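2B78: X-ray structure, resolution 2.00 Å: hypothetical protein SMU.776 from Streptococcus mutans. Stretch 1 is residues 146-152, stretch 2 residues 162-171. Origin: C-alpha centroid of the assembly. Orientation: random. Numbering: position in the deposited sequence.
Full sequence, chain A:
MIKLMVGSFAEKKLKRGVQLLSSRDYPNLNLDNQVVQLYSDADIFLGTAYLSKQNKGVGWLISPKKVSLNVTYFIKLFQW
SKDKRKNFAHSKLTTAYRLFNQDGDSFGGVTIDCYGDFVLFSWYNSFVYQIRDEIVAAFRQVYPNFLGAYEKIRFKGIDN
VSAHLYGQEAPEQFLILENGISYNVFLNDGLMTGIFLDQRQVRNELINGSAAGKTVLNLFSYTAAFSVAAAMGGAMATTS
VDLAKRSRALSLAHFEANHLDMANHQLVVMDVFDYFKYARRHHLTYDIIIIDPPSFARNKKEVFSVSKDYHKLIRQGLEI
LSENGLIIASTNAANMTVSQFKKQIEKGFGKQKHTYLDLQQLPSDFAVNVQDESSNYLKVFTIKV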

# COMPACT_ATOMS: atom_id res chain seq x y z
N PHE A 146 -9.11 6.96 20.41
CA PHE A 146 -9.62 5.90 19.56
C PHE A 146 -10.39 4.92 20.45
O PHE A 146 -10.04 4.74 21.62
CB PHE A 146 -8.48 5.19 18.83
CG PHE A 146 -7.99 5.94 17.62
CD1 PHE A 146 -8.81 6.10 16.51
CD2 PHE A 146 -6.73 6.51 17.61
CE1 PHE A 146 -8.38 6.81 15.40
CE2 PHE A 146 -6.29 7.23 16.50
CZ PHE A 146 -7.11 7.38 15.40
N LEU A 147 -11.43 4.30 19.91
CA LEU A 147 -12.25 3.37 20.69
C LEU A 147 -11.61 2.00 20.87
O LEU A 147 -11.86 1.32 21.88
CB LEU A 147 -13.61 3.20 20.02
CG LEU A 147 -14.43 4.46 19.73
CD1 LEU A 147 -15.74 4.04 19.10
CD2 LEU A 147 -14.66 5.25 21.01
N GLY A 148 -10.80 1.59 19.91
CA GLY A 148 -10.16 0.29 19.99
C GLY A 148 -9.06 0.14 18.96
O GLY A 148 -8.87 1.02 18.11
N ALA A 149 -8.34 -0.98 19.03
CA ALA A 149 -7.24 -1.24 18.11
C ALA A 149 -7.07 -2.72 17.78
O ALA A 149 -7.39 -3.60 18.60
CB ALA A 149 -5.94 -0.70 18.69
N TYR A 150 -6.56 -2.96 16.58
CA TYR A 150 -6.29 -4.30 16.07
C TYR A 150 -4.87 -4.30 15.54
O TYR A 150 -4.27 -3.24 15.35
CB TYR A 150 -7.26 -4.64 14.94
CG TYR A 150 -8.64 -4.91 15.44
CD1 TYR A 150 -9.07 -6.21 15.71
CD2 TYR A 150 -9.52 -3.86 15.69
CE1 TYR A 150 -10.34 -6.46 16.23
CE2 TYR A 150 -10.79 -4.09 16.20
CZ TYR A 150 -11.19 -5.39 16.47
OH TYR A 150 -12.45 -5.62 16.99
N GLU A 151 -4.33 -5.49 15.32
CA GLU A 151 -2.97 -5.61 14.81
C GLU A 151 -2.83 -6.71 13.77
O GLU A 151 -3.52 -7.73 13.84
CB GLU A 151 -2.00 -5.88 15.97
CG GLU A 151 -2.14 -7.27 16.59
CD GLU A 151 -1.24 -7.47 17.79
OE1 GLU A 151 -0.18 -6.81 17.86
OE2 GLU A 151 -1.57 -8.30 18.67
N LYS A 152 -1.93 -6.50 12.81
CA LYS A 152 -1.65 -7.49 11.77
C LYS A 152 -0.19 -7.92 11.94
O LYS A 152 0.68 -7.07 12.16
CB LYS A 152 -1.81 -6.91 10.36
CG LYS A 152 -3.19 -6.37 10.02
CD LYS A 152 -4.26 -7.44 10.12
CE LYS A 152 -5.60 -6.92 9.63
NZ LYS A 152 -6.69 -7.91 9.83
N SER A 162 -3.93 -11.83 12.49
CA SER A 162 -4.74 -10.70 12.94
C SER A 162 -5.31 -10.93 14.33
O SER A 162 -5.69 -12.05 14.68
CB SER A 162 -5.88 -10.45 11.94
OG SER A 162 -6.57 -9.25 12.25
N ALA A 163 -5.37 -9.86 15.12
CA ALA A 163 -5.90 -9.97 16.48
C ALA A 163 -6.34 -8.63 17.06
O ALA A 163 -5.82 -7.58 16.68
CB ALA A 163 -4.83 -10.59 17.39
N HIS A 164 -7.32 -8.68 17.96
CA HIS A 164 -7.79 -7.48 18.64
C HIS A 164 -6.63 -7.11 19.55
O HIS A 164 -6.02 -8.00 20.16
CB HIS A 164 -9.06 -7.79 19.44
CG HIS A 164 -9.53 -6.65 20.29
ND1 HIS A 164 -9.83 -5.41 19.76
CD2 HIS A 164 -9.72 -6.55 21.62
CE1 HIS A 164 -10.19 -4.59 20.74
NE2 HIS A 164 -10.13 -5.26 21.88
N LEU A 165 -6.30 -5.82 19.64
CA LEU A 165 -5.17 -5.37 20.46
C LEU A 165 -5.52 -4.68 21.77
O LEU A 165 -4.99 -5.05 22.82
CB LEU A 165 -4.26 -4.44 19.64
CG LEU A 165 -2.97 -4.00 20.33
CD1 LEU A 165 -2.15 -5.23 20.70
CD2 LEU A 165 -2.16 -3.07 19.41
N TYR A 166 -6.38 -3.67 21.71
CA TYR A 166 -6.79 -2.99 22.94
C TYR A 166 -8.10 -2.25 22.76
O TYR A 166 -8.54 -2.02 21.64
CB TYR A 166 -5.69 -2.02 23.44
CG TYR A 166 -5.45 -0.76 22.62
CD1 TYR A 166 -6.43 0.22 22.50
CD2 TYR A 166 -4.23 -0.54 21.99
CE1 TYR A 166 -6.20 1.40 21.79
CE2 TYR A 166 -3.98 0.63 21.27
CZ TYR A 166 -4.98 1.60 21.18
OH TYR A 166 -4.74 2.76 20.49
N GLY A 167 -8.73 -1.89 23.88
CA GLY A 167 -9.99 -1.16 23.82
C GLY A 167 -11.20 -1.96 23.39
O GLY A 167 -11.27 -3.17 23.57
N GLN A 168 -12.18 -1.25 22.82
CA GLN A 168 -13.42 -1.87 22.36
C GLN A 168 -13.20 -2.70 21.10
O GLN A 168 -12.20 -2.54 20.40
CB GLN A 168 -14.47 -0.80 22.04
CG GLN A 168 -15.18 -0.20 23.24
CD GLN A 168 -16.06 0.98 22.85
OE1 GLN A 168 -16.78 0.93 21.85
NE2 GLN A 168 -16.00 2.05 23.63
N GLU A 169 -14.14 -3.60 20.83
CA GLU A 169 -14.07 -4.43 19.63
C GLU A 169 -14.84 -3.65 18.57
O GLU A 169 -15.72 -2.85 18.89
CB GLU A 169 -14.76 -5.78 19.86
CG GLU A 169 -13.94 -6.80 20.64
CD GLU A 169 -13.05 -7.65 19.76
OE1 GLU A 169 -12.27 -8.45 20.33
OE2 GLU A 169 -13.12 -7.54 18.51
N ALA A 170 -14.49 -3.87 17.30
CA ALA A 170 -15.15 -3.20 16.20
C ALA A 170 -16.10 -4.18 15.52
O ALA A 170 -15.94 -5.39 15.65
CB ALA A 170 -14.11 -2.70 15.19
N PRO A 171 -17.11 -3.67 14.80
CA PRO A 171 -18.02 -4.60 14.13
C PRO A 171 -17.14 -5.38 13.16
O PRO A 171 -16.16 -4.83 12.66
CB PRO A 171 -19.00 -3.67 13.41
CG PRO A 171 -19.06 -2.49 14.32
CD PRO A 171 -17.60 -2.28 14.69
O HOH W 1 -13.65 -6.96 14.71
O HOH W 2 -3.43 -9.14 20.58

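The two stretches pair as antiparallel strands, with their N-to-C directions 152° apart. Together they bury 781 Å² of surface.

Ser162 opens stretch 2 opposite Lys152 in a non-hydrogen-bonded pair. Both side chains lie on the same face of the sheet. This lets them meet directly: Lys152 NZ donates to Ser162 OG at 2.8 Å. The backbone adds a CA-H...O contact, with Ser162 CA 3.3 Å from Glu151 O.

Ala163 faces Glu151 in a hydrogen-bonded pair. Glu151 N donates to Ala163 O at 2.9 Å, and Ala163 N returns a bond to Glu151 O at 3.1 Å. The carbonyl of Ala163 is used twice, since Tyr150 CA also approaches Ala163 O at 3.4 Å in a CA-H...O contact.

His164 pairs with Tyr150, with His164 CA 4.4 Å from Tyr150 CA. The two rings form an edge-to-face pair. The edge of His164 points toward the face of Tyr150, with centroids 4.9 Å apart and planes at 62°. His164 ND1 lies 3.3 Å from Ala149 O, but the angle is too poor for a hydrogen bond. The other ring nitrogen is engaged within the stretch: His164 NE2 donates to Gly167 O at 2.9 Å. A water spans the strands, donating to Glu151 OE2 at 2.8 Å and to His164 O at 2.9 Å.

Leu165 sits at a beta bulge, where the register shifts by one between Ala149 and Tyr150. As a result, one carbonyl serves two successive amides. Leu165 N donates to Ala149 O at 2.7 Å, and Tyr166 N donates to the same Ala149 O at the longer distance of 3.3 Å. The Leu165 side chain points toward stretch 1. Its CB is 4.2 Å from Ala149 CB, and its CD1 is 3.7 Å from Glu151 OE2.

Tyr166 completes its pair with Ala149 when Ala149 N donates to Tyr166 O at 2.8 Å. Both side chains are on the same face of the sheet. Ala149 CB sits over the Tyr166 ring, 3.5 Å from the centroid and 12° off the normal, which makes a CH-pi contact. The chain turns a corner here.

Gly167 lies against Gly148, with Gly167 CA 4.1 Å from Gly148 CA. A CB on Gly167 would clash with Leu147 O and Gly148 CA. Its positive phi of 73° also favours glycine.

Gln168 N donates to Leu147 O at 2.8 Å. Gln168 O has no hydrogen-bond partner in the model, though Gly148 CA makes a CA-H...O contact with Gln168 O at 3.5 Å. A CB on Gly148 would clash with this oxygen.

Glu169 and Ala170 converge on the Tyr150 hydroxyl, near the plane of its ring. Tyr150 OH donates to Glu169 OE2 at a short 2.5 Å. It also accepts from Ala170 N, with Tyr150 OH 2.7 Å from that nitrogen and a nearly straight angle of 172°. Ala170 CB packs 3.7 Å from Tyr150 CE2. Pro171 makes no contact with stretch 1.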